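Local coordinates for gamma-glutamyltranspeptidase (Streptomyces lincolnensis, PDB 6J3A) that belongs to the LmbA-like homologues of the gamma-glutamyltranspeptidase family and is probably a self-processing transferase with an N-terminal nucleophile, at the interface of chains A and B. Numbering follows the deposited sequence. Chains: chain A/B, Gamma-glutamyltranspeptidase.

Contact 1: the interface of chains A and B. Residues chain A 9-11, 617; chain B 21, 137, 141, 182.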
loop_
_atom_site.group_PDB
_atom_site.type_symbol
_atom_site.label_atom_id
_atom_site.label_comp_id
_atom_site.label_asym_id
_atom_site.label_seq_id
_atom_site.Cartn_x
_atom_site.Cartn_y
_atom_site.Cartn_z
ATOM N N GLN A 9 -4.590 -3.255 9.170
ATOM C CA GLN A 9 -4.902 -4.044 10.363
ATOM C C GLN A 9 -5.041 -5.509 9.987
ATOM O O GLN A 9 -5.645 -5.824 8.967
ATOM C CB GLN A 9 -6.206 -3.563 10.965
ATOM C CG GLN A 9 -6.060 -2.281 11.755
ATOM C CD GLN A 9 -7.386 -1.764 12.254
ATOM O OE1 GLN A 9 -8.353 -1.676 11.500
ATOM N NE2 GLN A 9 -7.436 -1.406 13.524
ATOM N N GLY A 10 -4.518 -6.401 10.820
ATOM C CA GLY A 10 -4.475 -7.827 10.472
ATOM C C GLY A 10 -4.069 -8.720 11.619
ATOM O O GLY A 10 -3.961 -8.260 12.750
ATOM N N THR A 11 -3.874 -10.001 11.315
ATOM C CA THR A 11 -3.573 -11.035 12.321
ATOM C C THR A 11 -2.513 -12.065 11.920
ATOM O O THR A 11 -2.334 -13.071 12.614
ATOM C CB THR A 11 -4.850 -11.834 12.654
ATOM O OG1 THR A 11 -5.392 -12.387 11.449
ATOM C CG2 THR A 11 -5.882 -10.946 13.292
ATOM N N ARG A 617 -1.490 -8.539 6.634
ATOM C CA ARG A 617 -2.835 -9.128 6.686
ATOM C C ARG A 617 -3.106 -9.909 7.972
ATOM O O ARG A 617 -2.235 -10.026 8.833
ATOM C CB ARG A 617 -3.069 -10.040 5.469
ATOM C CG ARG A 617 -2.181 -11.266 5.431
ATOM C CD ARG A 617 -2.608 -12.227 4.341
ATOM N NE ARG A 617 -1.841 -13.473 4.414
ATOM C CZ ARG A 617 -2.163 -14.548 5.139
ATOM N NH1 ARG A 617 -3.281 -14.592 5.866
ATOM N NH2 ARG A 617 -1.366 -15.616 5.126
ATOM N N LEU B 21 -6.725 -6.895 2.871
ATOM C CA LEU B 21 -6.635 -8.273 3.359
ATOM C C LEU B 21 -6.812 -9.276 2.228
ATOM O O LEU B 21 -6.174 -10.329 2.217
ATOM C CB LEU B 21 -7.682 -8.544 4.451
ATOM C CG LEU B 21 -7.529 -7.866 5.823
ATOM C CD1 LEU B 21 -8.756 -8.166 6.669
ATOM C CD2 LEU B 21 -6.272 -8.301 6.555
ATOM N N TYR B 137 -9.892 -16.080 8.476
ATOM C CA TYR B 137 -10.462 -14.797 8.858
ATOM C C TYR B 137 -11.899 -14.944 9.330
ATOM O O TYR B 137 -12.362 -14.161 10.152
ATOM C CB TYR B 137 -10.377 -13.801 7.705
ATOM C CG TYR B 137 -8.965 -13.342 7.431
ATOM C CD1 TYR B 137 -8.236 -12.685 8.417
ATOM C CD2 TYR B 137 -8.353 -13.559 6.192
ATOM C CE1 TYR B 137 -6.940 -12.257 8.192
ATOM C CE2 TYR B 137 -7.049 -13.132 5.956
ATOM C CZ TYR B 137 -6.351 -12.476 6.966
ATOM O OH TYR B 137 -5.062 -12.029 6.787
ATOM N N GLY B 141 -10.917 -14.502 12.887
ATOM C CA GLY B 141 -11.358 -13.110 12.890
ATOM C C GLY B 141 -10.495 -12.119 12.147
ATOM O O GLY B 141 -9.395 -12.437 11.692
ATOM N N LEU B 182 -11.803 -8.237 16.867
ATOM C CA LEU B 182 -11.954 -9.353 15.938
ATOM C C LEU B 182 -13.421 -9.705 15.655
ATOM O O LEU B 182 -14.110 -10.232 16.522
ATOM C CB LEU B 182 -11.226 -10.592 16.462
ATOM C CG LEU B 182 -9.704 -10.476 16.616
ATOM C CD1 LEU B 182 -9.118 -11.771 17.172
ATOM C CD2 LEU B 182 -9.017 -10.108 15.304
#
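B:Tyr137 buries 39 Å² against A:Arg617 and A:Thr11, its phenol reaching across the interface into the angle between these two residues. The guanidinium NH1 of A:Arg617 gives a rather long hydrogen bond, 3.3 Å, to the hydroxyl OH of B:Tyr137. That oxygen lies near the guanidinium plane, while the ring itself stands almost perpendicular to it (84° between the planes), so the arginine meets the phenol end and not a ring face. The arginine's CG lies between its backbone N and carbonyl carbon (chi1 65°), and the extended chain beyond it runs past the phenol, with CD of A:Arg617 3.5 Å from OH of B:Tyr137. Arginine suits the place because its methylenes can pack while its tip donates. On the other flank, the hydroxyl OG1 of A:Thr11 lies by the ring atom CE1 of B:Tyr137 at 3.6 Å. The methyl CG2 of A:Thr11 turns instead to CD2 of B:Leu182, 3.8 Å away, so the two branches pack against different neighbours. B:Leu21 adds a methyl, CD2, 3.5 Å from CA of A:Arg617. In the fold, chain A contributes the end of strand 8-10 with the loop residue A:Thr11 just after it, and its C-terminal residue; chain B gives the start of helix 20-31, the end of helix 127-139 and nearby loops.

Contact 2: the interface of chains A and B. Residues chain A 24, 27, 31, 616-617; chain B 24-25, 27-28.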
loop_
_atom_site.group_PDB
_atom_site.type_symbol
_atom_site.label_atom_id
_atom_site.label_comp_id
_atom_site.label_asym_id
_atom_site.label_seq_id
_atom_site.Cartn_x
_atom_site.Cartn_y
_atom_site.Cartn_z
ATOM N N GLN A 24 7.318 -6.315 0.432
ATOM C CA GLN A 24 6.621 -7.496 -0.062
ATOM C C GLN A 24 7.509 -8.737 -0.032
ATOM O O GLN A 24 7.007 -9.852 0.132
ATOM C CB GLN A 24 6.075 -7.243 -1.476
ATOM C CG GLN A 24 5.216 -8.357 -2.084
ATOM C CD GLN A 24 4.194 -8.951 -1.119
ATOM O OE1 GLN A 24 3.322 -8.241 -0.622
ATOM N NE2 GLN A 24 4.305 -10.265 -0.846
ATOM N N MET A 27 7.514 -9.806 3.489
ATOM C CA MET A 27 6.202 -10.386 3.726
ATOM C C MET A 27 6.104 -11.785 3.138
ATOM O O MET A 27 5.494 -12.666 3.737
ATOM C CB MET A 27 5.128 -9.503 3.108
ATOM C CG MET A 27 3.718 -9.931 3.437
ATOM S SD MET A 27 3.363 -9.606 5.160
ATOM C CE MET A 27 1.919 -10.634 5.408
ATOM N N GLU A 31 4.786 -15.303 4.827
ATOM C CA GLU A 31 3.866 -16.220 4.138
ATOM C C GLU A 31 4.406 -17.649 3.987
ATOM O O GLU A 31 3.646 -18.614 3.941
ATOM C CB GLU A 31 3.513 -15.673 2.748
ATOM C CG GLU A 31 2.727 -14.366 2.725
ATOM C CD GLU A 31 1.303 -14.499 3.233
ATOM O OE1 GLU A 31 0.607 -13.458 3.281
ATOM O OE2 GLU A 31 0.867 -15.627 3.586
ATOM N N GLY A 616 0.593 -6.156 4.764
ATOM C CA GLY A 616 0.298 -7.225 5.709
ATOM C C GLY A 616 -1.153 -7.632 5.715
ATOM O O GLY A 616 -1.950 -7.141 4.904
ATOM N N ARG A 617 -1.490 -8.539 6.634
ATOM C CA ARG A 617 -2.835 -9.128 6.686
ATOM C C ARG A 617 -3.106 -9.909 7.972
ATOM O O ARG A 617 -2.235 -10.026 8.833
ATOM C CB ARG A 617 -3.069 -10.040 5.469
ATOM C CG ARG A 617 -2.181 -11.266 5.431
ATOM C CD ARG A 617 -2.608 -12.227 4.341
ATOM N NE ARG A 617 -1.841 -13.473 4.414
ATOM C CZ ARG A 617 -2.163 -14.548 5.139
ATOM N NH1 ARG A 617 -3.281 -14.592 5.866
ATOM N NH2 ARG A 617 -1.366 -15.616 5.126
ATOM N N GLN B 24 -3.573 -9.046 -0.140
ATOM C CA GLN B 24 -2.415 -9.760 0.415
ATOM C C GLN B 24 -2.624 -11.288 0.457
ATOM O O GLN B 24 -1.658 -12.055 0.379
ATOM C CB GLN B 24 -2.006 -9.188 1.788
ATOM C CG GLN B 24 -0.736 -9.789 2.405
ATOM C CD GLN B 24 0.458 -9.826 1.458
ATOM O OE1 GLN B 24 0.796 -8.809 0.845
ATOM N NE2 GLN B 24 1.104 -11.003 1.331
ATOM N N SER B 25 -3.881 -11.717 0.555
ATOM C CA SER B 25 -4.222 -13.135 0.557
ATOM C C SER B 25 -4.056 -13.728 -0.843
ATOM O O SER B 25 -3.528 -14.828 -0.991
ATOM C CB SER B 25 -5.645 -13.362 1.077
ATOM O OG SER B 25 -5.795 -12.874 2.398
ATOM N N MET B 27 -2.073 -12.297 -3.115
ATOM C CA MET B 27 -0.619 -12.229 -3.276
ATOM C C MET B 27 0.080 -13.443 -2.650
ATOM O O MET B 27 1.021 -13.975 -3.224
ATOM C CB MET B 27 -0.064 -10.936 -2.678
ATOM C CG MET B 27 1.363 -10.633 -3.089
ATOM S SD MET B 27 1.541 -10.089 -4.800
ATOM C CE MET B 27 3.195 -10.694 -5.099
ATOM N N ALA B 28 -0.391 -13.873 -1.486
ATOM C CA ALA B 28 0.155 -15.058 -0.831
ATOM C C ALA B 28 0.068 -16.328 -1.707
ATOM O O ALA B 28 0.947 -17.197 -1.650
ATOM C CB ALA B 28 -0.542 -15.282 0.499
#
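A:Gln24 and B:Gln24 meet from equivalent helices 20-31, both with ordinary helical backbone torsions, while the extended A:Gly616 leads the chain A terminus alongside. B:Gln24 buries 68 Å² here. Its CG is anti to the backbone N (chi1 -175°) and the chain then bends, which brings the amide beside A:Glu31. NE2 of B:Gln24 donates to the carboxylate OE1 of A:Glu31 at 3.2 Å, nearly straight (165° at the hydrogen), arriving on the anti side and somewhat out of the carboxylate plane. The syn side of OE1 of A:Glu31 takes NE of A:Arg617 at 2.7 Å. A second bond, from NH2 of A:Arg617 to OE2 of A:Glu31, is also 2.7 Å and completes a side-on salt bridge that should fix the rotation of the carboxylate. Small B:Ala28 lets the acid come close, its CB 3.4 Å from CD of A:Glu31. CD of A:Arg617 packs 3.6 Å from CG of B:Gln24. OE1 of A:Gln24 and OE1 of B:Gln24, 3.0 Å apart, can both only accept, a clash on which nothing should rest. With an alanine in place of A:Glu31, the A:Arg617 guanidinium would probably lose its charge partner and the B:Gln24 amide its acceptor. The site ties the C-terminus into the helix pairing of this two-fold interface.

Contact 3: the interface of chains A and B. Residues chain A 584, 607-608, 610; chain B 1-3, 5.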
loop_
_atom_site.group_PDB
_atom_site.type_symbol
_atom_site.label_atom_id
_atom_site.label_comp_id
_atom_site.label_asym_id
_atom_site.label_seq_id
_atom_site.Cartn_x
_atom_site.Cartn_y
_atom_site.Cartn_z
ATOM N N TRP A 584 4.991 17.637 0.496
ATOM C CA TRP A 584 5.224 16.227 0.810
ATOM C C TRP A 584 6.710 15.909 0.747
ATOM O O TRP A 584 7.160 15.216 -0.167
ATOM C CB TRP A 584 4.433 15.354 -0.172
ATOM C CG TRP A 584 2.950 15.509 -0.033
ATOM C CD1 TRP A 584 2.140 16.294 -0.792
ATOM C CD2 TRP A 584 2.105 14.872 0.937
ATOM N NE1 TRP A 584 0.833 16.181 -0.365
ATOM C CE2 TRP A 584 0.784 15.316 0.694
ATOM C CE3 TRP A 584 2.336 13.972 1.985
ATOM C CZ2 TRP A 584 -0.304 14.889 1.456
ATOM C CZ3 TRP A 584 1.258 13.545 2.747
ATOM C CH2 TRP A 584 -0.051 14.002 2.476
ATOM N N PRO A 607 4.041 8.274 2.459
ATOM C CA PRO A 607 3.697 8.406 1.051
ATOM C C PRO A 607 4.635 9.312 0.236
ATOM O O PRO A 607 4.579 9.292 -0.994
ATOM C CB PRO A 607 2.304 9.019 1.116
ATOM C CG PRO A 607 2.392 9.933 2.285
ATOM C CD PRO A 607 3.319 9.277 3.269
ATOM N N ARG A 608 5.478 10.084 0.916
ATOM C CA ARG A 608 6.319 11.080 0.271
ATOM C C ARG A 608 7.406 10.376 -0.532
ATOM O O ARG A 608 8.104 9.520 0.006
ATOM C CB ARG A 608 6.963 12.004 1.305
ATOM C CG ARG A 608 6.000 12.721 2.238
ATOM C CD ARG A 608 6.745 13.337 3.405
ATOM N NE ARG A 608 5.857 13.996 4.360
ATOM C CZ ARG A 608 5.122 13.381 5.284
ATOM N NH1 ARG A 608 5.136 12.051 5.408
ATOM N NH2 ARG A 608 4.365 14.106 6.104
ATOM N N MET A 610 6.658 8.548 -3.216
ATOM C CA MET A 610 5.983 7.334 -3.716
ATOM C C MET A 610 6.877 6.096 -3.784
ATOM O O MET A 610 7.151 5.556 -4.857
ATOM C CB MET A 610 5.272 7.568 -5.062
ATOM C CG MET A 610 5.335 8.964 -5.621
ATOM S SD MET A 610 4.576 10.261 -4.635
ATOM C CE MET A 610 5.553 11.595 -5.341
ATOM N N MET B 1 4.828 14.289 -9.735
ATOM C CA MET B 1 3.627 14.862 -9.034
ATOM C C MET B 1 3.137 13.883 -7.964
ATOM O O MET B 1 3.094 12.663 -8.208
ATOM C CB MET B 1 2.496 15.175 -10.020
ATOM N N PHE B 2 2.777 14.418 -6.791
ATOM C CA PHE B 2 2.386 13.590 -5.637
ATOM C C PHE B 2 1.159 12.701 -5.887
ATOM O O PHE B 2 0.137 13.167 -6.387
ATOM C CB PHE B 2 2.136 14.428 -4.376
ATOM C CG PHE B 2 1.770 13.596 -3.169
ATOM C CD1 PHE B 2 2.714 12.757 -2.587
ATOM C CD2 PHE B 2 0.483 13.612 -2.644
ATOM C CE1 PHE B 2 2.396 11.975 -1.494
ATOM C CE2 PHE B 2 0.160 12.832 -1.546
ATOM C CZ PHE B 2 1.121 12.015 -0.969
ATOM N N THR B 3 1.302 11.424 -5.524
ATOM C CA THR B 3 0.225 10.456 -5.503
ATOM C C THR B 3 0.230 9.711 -4.177
ATOM O O THR B 3 1.284 9.459 -3.582
ATOM C CB THR B 3 0.334 9.426 -6.641
ATOM O OG1 THR B 3 1.497 8.615 -6.458
ATOM C CG2 THR B 3 0.404 10.119 -7.988
ATOM N N ARG B 5 -0.264 6.766 -3.185
ATOM C CA ARG B 5 0.583 5.583 -3.177
ATOM C C ARG B 5 1.478 5.631 -4.411
ATOM O O ARG B 5 1.304 6.477 -5.289
ATOM C CB ARG B 5 -0.254 4.301 -3.220
ATOM C CG ARG B 5 -1.216 4.102 -2.060
ATOM C CD ARG B 5 -2.628 4.468 -2.447
ATOM N NE ARG B 5 -3.550 4.435 -1.306
ATOM C CZ ARG B 5 -4.349 3.419 -0.960
ATOM N NH1 ARG B 5 -4.365 2.269 -1.636
ATOM N NH2 ARG B 5 -5.141 3.545 0.100
HETATM O O HOH W 1 2.835 7.706 -2.285
#
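B:Phe2 lays its ring flat over the indole of A:Trp584, and with 91 Å² buried it carries this contact. The planes are only 7° apart where the phenyl stacks on the five-membered ring, with centroids 3.6 Å from each other; CE2 of B:Phe2 lies 3.4 Å from CE2 of A:Trp584. Tryptophan suits the spot by offering a broad, flat apolar face. The phenylalanine's CG is anti to the backbone N (chi1 -178°), which swings the ring away from the chain B backbone and out over the indole. Off the rim of the phenyl, the thioether SD of A:Met610 comes 3.7 Å from CD1 of B:Phe2, so the ring has both indole and sulfur as neighbours. CB of A:Pro607 touches the far end of the phenyl, 3.8 Å from CZ of B:Phe2. A water bridges the backbones at the next level, 2.7 Å from the carbonyl O of A:Pro607 and 2.7 Å from the carbonyl O of B:Thr3. The B:Thr3 backbone N points at SD of A:Met610 in a weak hydrogen bond. Further out, the B:Thr3 hydroxyl lies by the carbonyl O of B:Arg5 in its own chain, a doubtful bond because it is modelled very short. At the indole edge, in its plane, lies CG of A:Arg608, which may steady the tryptophan from the second shell. Overall, the site lays the N-terminal residues of one chain against loops of the other, which probably restrains that end.

Contact 1 and contact 2 are neighbours, their C-alpha centres about 11 Å apart, and A:Arg617 belongs to both. Helix 20-31 of chain B also enters both, so this helix and the C-terminal residue of chain A together link the two contacts. Contact 3 stands apart, its C-alpha centre about 27 Å from that of contact 1 and 23 Å from that of contact 2, and shares no residue with either. It uses the extreme N-terminus of chain B. Because the interface is two-fold symmetric, each contact recurs with the chains exchanged, and both chain ends of each copy take part. Such reciprocal use of termini is consistent with a dimer, although the structure alone does not show that it forms in solution.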